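Local coordinates for geranyltranstransferase (Legionella pneumophila subsp. pneumophila, PDB 3LOM), which probably condenses isopentenyl diphosphate with allylic diphosphates to build farnesyl diphosphate, with magnesium as cofactor, at residues 40-44 / 105-111. Residue numbers count along the deposited sequence, not the author numbering.
Sequences SALHY and PSCHKAF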
loop_
_atom_site.group_PDB
_atom_site.type_symbol
_atom_site.label_atom_id
_atom_site.label_comp_id
_atom_site.label_asym_id
_atom_site.label_seq_id
_atom_site.Cartn_x
_atom_site.Cartn_y
_atom_site.Cartn_z
ATOM N N SER A 40 -16.053 -10.004 -1.100
ATOM C CA SER A 40 -16.039 -11.455 -1.224
ATOM C C SER A 40 -14.610 -12.005 -1.288
ATOM O O SER A 40 -14.280 -12.968 -0.590
ATOM C CB SER A 40 -16.857 -11.917 -2.431
ATOM O OG SER A 40 -16.809 -13.330 -2.552
ATOM N N ALA A 41 -13.767 -11.403 -2.119
ATOM C CA ALA A 41 -12.395 -11.894 -2.279
ATOM C C ALA A 41 -11.502 -11.611 -1.081
ATOM O O ALA A 41 -10.693 -12.460 -0.703
ATOM C CB ALA A 41 -11.780 -11.380 -3.545
ATOM N N LEU A 42 -11.670 -10.439 -0.470
ATOM C CA LEU A 42 -11.063 -10.147 0.838
ATOM C C LEU A 42 -11.286 -11.259 1.856
ATOM O O LEU A 42 -10.340 -11.746 2.467
ATOM C CB LEU A 42 -11.625 -8.846 1.419
ATOM C CG LEU A 42 -10.994 -7.522 0.995
ATOM C CD1 LEU A 42 -11.921 -6.378 1.335
ATOM C CD2 LEU A 42 -9.667 -7.340 1.698
ATOM N N HIS A 43 -12.548 -11.651 2.030
ATOM C CA HIS A 43 -12.921 -12.686 2.985
ATOM C C HIS A 43 -12.403 -14.060 2.587
ATOM O O HIS A 43 -12.035 -14.850 3.448
ATOM C CB HIS A 43 -14.441 -12.704 3.185
ATOM C CG HIS A 43 -14.940 -11.593 4.053
ATOM N ND1 HIS A 43 -15.454 -10.419 3.548
ATOM C CD2 HIS A 43 -14.977 -11.468 5.401
ATOM C CE1 HIS A 43 -15.797 -9.623 4.546
ATOM N NE2 HIS A 43 -15.520 -10.237 5.683
ATOM N N TYR A 44 -12.366 -14.341 1.287
ATOM C CA TYR A 44 -11.811 -15.604 0.793
ATOM C C TYR A 44 -10.319 -15.727 1.106
ATOM O O TYR A 44 -9.839 -16.782 1.546
ATOM C CB TYR A 44 -12.031 -15.754 -0.713
ATOM C CG TYR A 44 -11.468 -17.049 -1.267
ATOM C CD1 TYR A 44 -12.158 -18.249 -1.108
ATOM C CD2 TYR A 44 -10.238 -17.076 -1.938
ATOM C CE1 TYR A 44 -11.650 -19.440 -1.597
ATOM C CE2 TYR A 44 -9.712 -18.273 -2.428
ATOM C CZ TYR A 44 -10.431 -19.450 -2.252
ATOM O OH TYR A 44 -9.948 -20.640 -2.731
ATOM N N PRO A 105 -7.653 -23.552 -3.943
ATOM C CA PRO A 105 -7.361 -22.631 -5.035
ATOM C C PRO A 105 -6.977 -21.231 -4.561
ATOM O O PRO A 105 -7.568 -20.705 -3.617
ATOM C CB PRO A 105 -8.684 -22.581 -5.803
ATOM C CG PRO A 105 -9.236 -23.934 -5.642
ATOM C CD PRO A 105 -8.817 -24.404 -4.263
ATOM N N SER A 106 -5.973 -20.655 -5.216
ATOM C CA SER A 106 -5.499 -19.309 -4.917
ATOM C C SER A 106 -6.516 -18.276 -5.375
ATOM O O SER A 106 -7.438 -18.593 -6.138
ATOM C CB SER A 106 -4.160 -19.061 -5.609
ATOM O OG SER A 106 -4.267 -19.339 -6.990
ATOM N N CYS A 107 -6.327 -17.038 -4.928
ATOM C CA CYS A 107 -7.295 -15.978 -5.152
ATOM C C CYS A 107 -7.635 -15.711 -6.621
ATOM O O CYS A 107 -8.794 -15.457 -6.950
ATOM C CB CYS A 107 -6.838 -14.690 -4.486
ATOM S SG CYS A 107 -8.138 -13.496 -4.384
ATOM N N HIS A 108 -6.641 -15.777 -7.499
ATOM C CA HIS A 108 -6.887 -15.551 -8.925
ATOM C C HIS A 108 -7.563 -16.753 -9.596
ATOM O O HIS A 108 -8.221 -16.601 -10.622
ATOM C CB HIS A 108 -5.600 -15.149 -9.661
ATOM C CG HIS A 108 -4.505 -16.161 -9.564
ATOM N ND1 HIS A 108 -3.726 -16.309 -8.436
ATOM C CD2 HIS A 108 -4.053 -17.073 -10.457
ATOM C CE1 HIS A 108 -2.846 -17.274 -8.637
ATOM N NE2 HIS A 108 -3.023 -17.752 -9.855
ATOM N N LYS A 109 -7.400 -17.938 -9.011
ATOM C CA LYS A 109 -8.063 -19.137 -9.523
ATOM C C LYS A 109 -9.526 -19.212 -9.069
ATOM O O LYS A 109 -10.389 -19.633 -9.836
ATOM C CB LYS A 109 -7.311 -20.413 -9.118
ATOM C CG LYS A 109 -5.883 -20.516 -9.652
ATOM C CD LYS A 109 -5.813 -20.409 -11.170
ATOM C CE LYS A 109 -6.318 -21.672 -11.851
ATOM N NZ LYS A 109 -6.397 -21.452 -13.317
ATOM N N ALA A 110 -9.788 -18.808 -7.824
ATOM C CA ALA A 110 -11.143 -18.761 -7.282
ATOM C C ALA A 110 -11.938 -17.598 -7.855
ATOM O O ALA A 110 -13.160 -17.679 -7.977
ATOM C CB ALA A 110 -11.110 -18.675 -5.770
ATOM N N PHE A 111 -11.246 -16.517 -8.204
ATOM C CA PHE A 111 -11.891 -15.357 -8.808
ATOM C C PHE A 111 -11.271 -15.134 -10.171
ATOM O O PHE A 111 -11.430 -15.965 -11.067
ATOM C CB PHE A 111 -11.759 -14.135 -7.896
ATOM C CG PHE A 111 -12.546 -14.251 -6.619
ATOM C CD1 PHE A 111 -13.848 -13.764 -6.544
ATOM C CD2 PHE A 111 -11.994 -14.868 -5.494
ATOM C CE1 PHE A 111 -14.589 -13.889 -5.366
ATOM C CE2 PHE A 111 -12.724 -14.996 -4.315
ATOM C CZ PHE A 111 -14.023 -14.505 -4.252
#
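Aromatic packing pinned by one hydrogen bond joins helix 36-46 to the short helical turn 107-110, which links strand 104-105 to helix 113-135 in this mainly helical isoprenoid synthase fold. Two rings reach across in opposite directions. Phe111, the first residue to leave the helical turn, lies against helix 36-46: Ala41 CB sits almost squarely over its face, 3.9 Å from the ring centroid, a CH-pi contact, while its edge points at the face of Tyr44 in an offset edge-to-face pair (centroids 5.8 Å apart, planes at 73°). Tyr44 reciprocates, its ring receiving an off-centre CH-pi contact from Ala110 CB at 4.0 Å from the centroid. Beyond the ring, Tyr44 OH donates a short 2.5 Å hydrogen bond to Pro105 O, and Lys104 makes a cation-pi contact with the same ring. The buried Ala41 also touches Thr115 and Val119 of helix 113-135. Tyr44 thus does double duty: its ring supplies apolar packing, and its hydroxyl gives a hydrogen bond to the carbonyl of Pro105, just ahead of the turn.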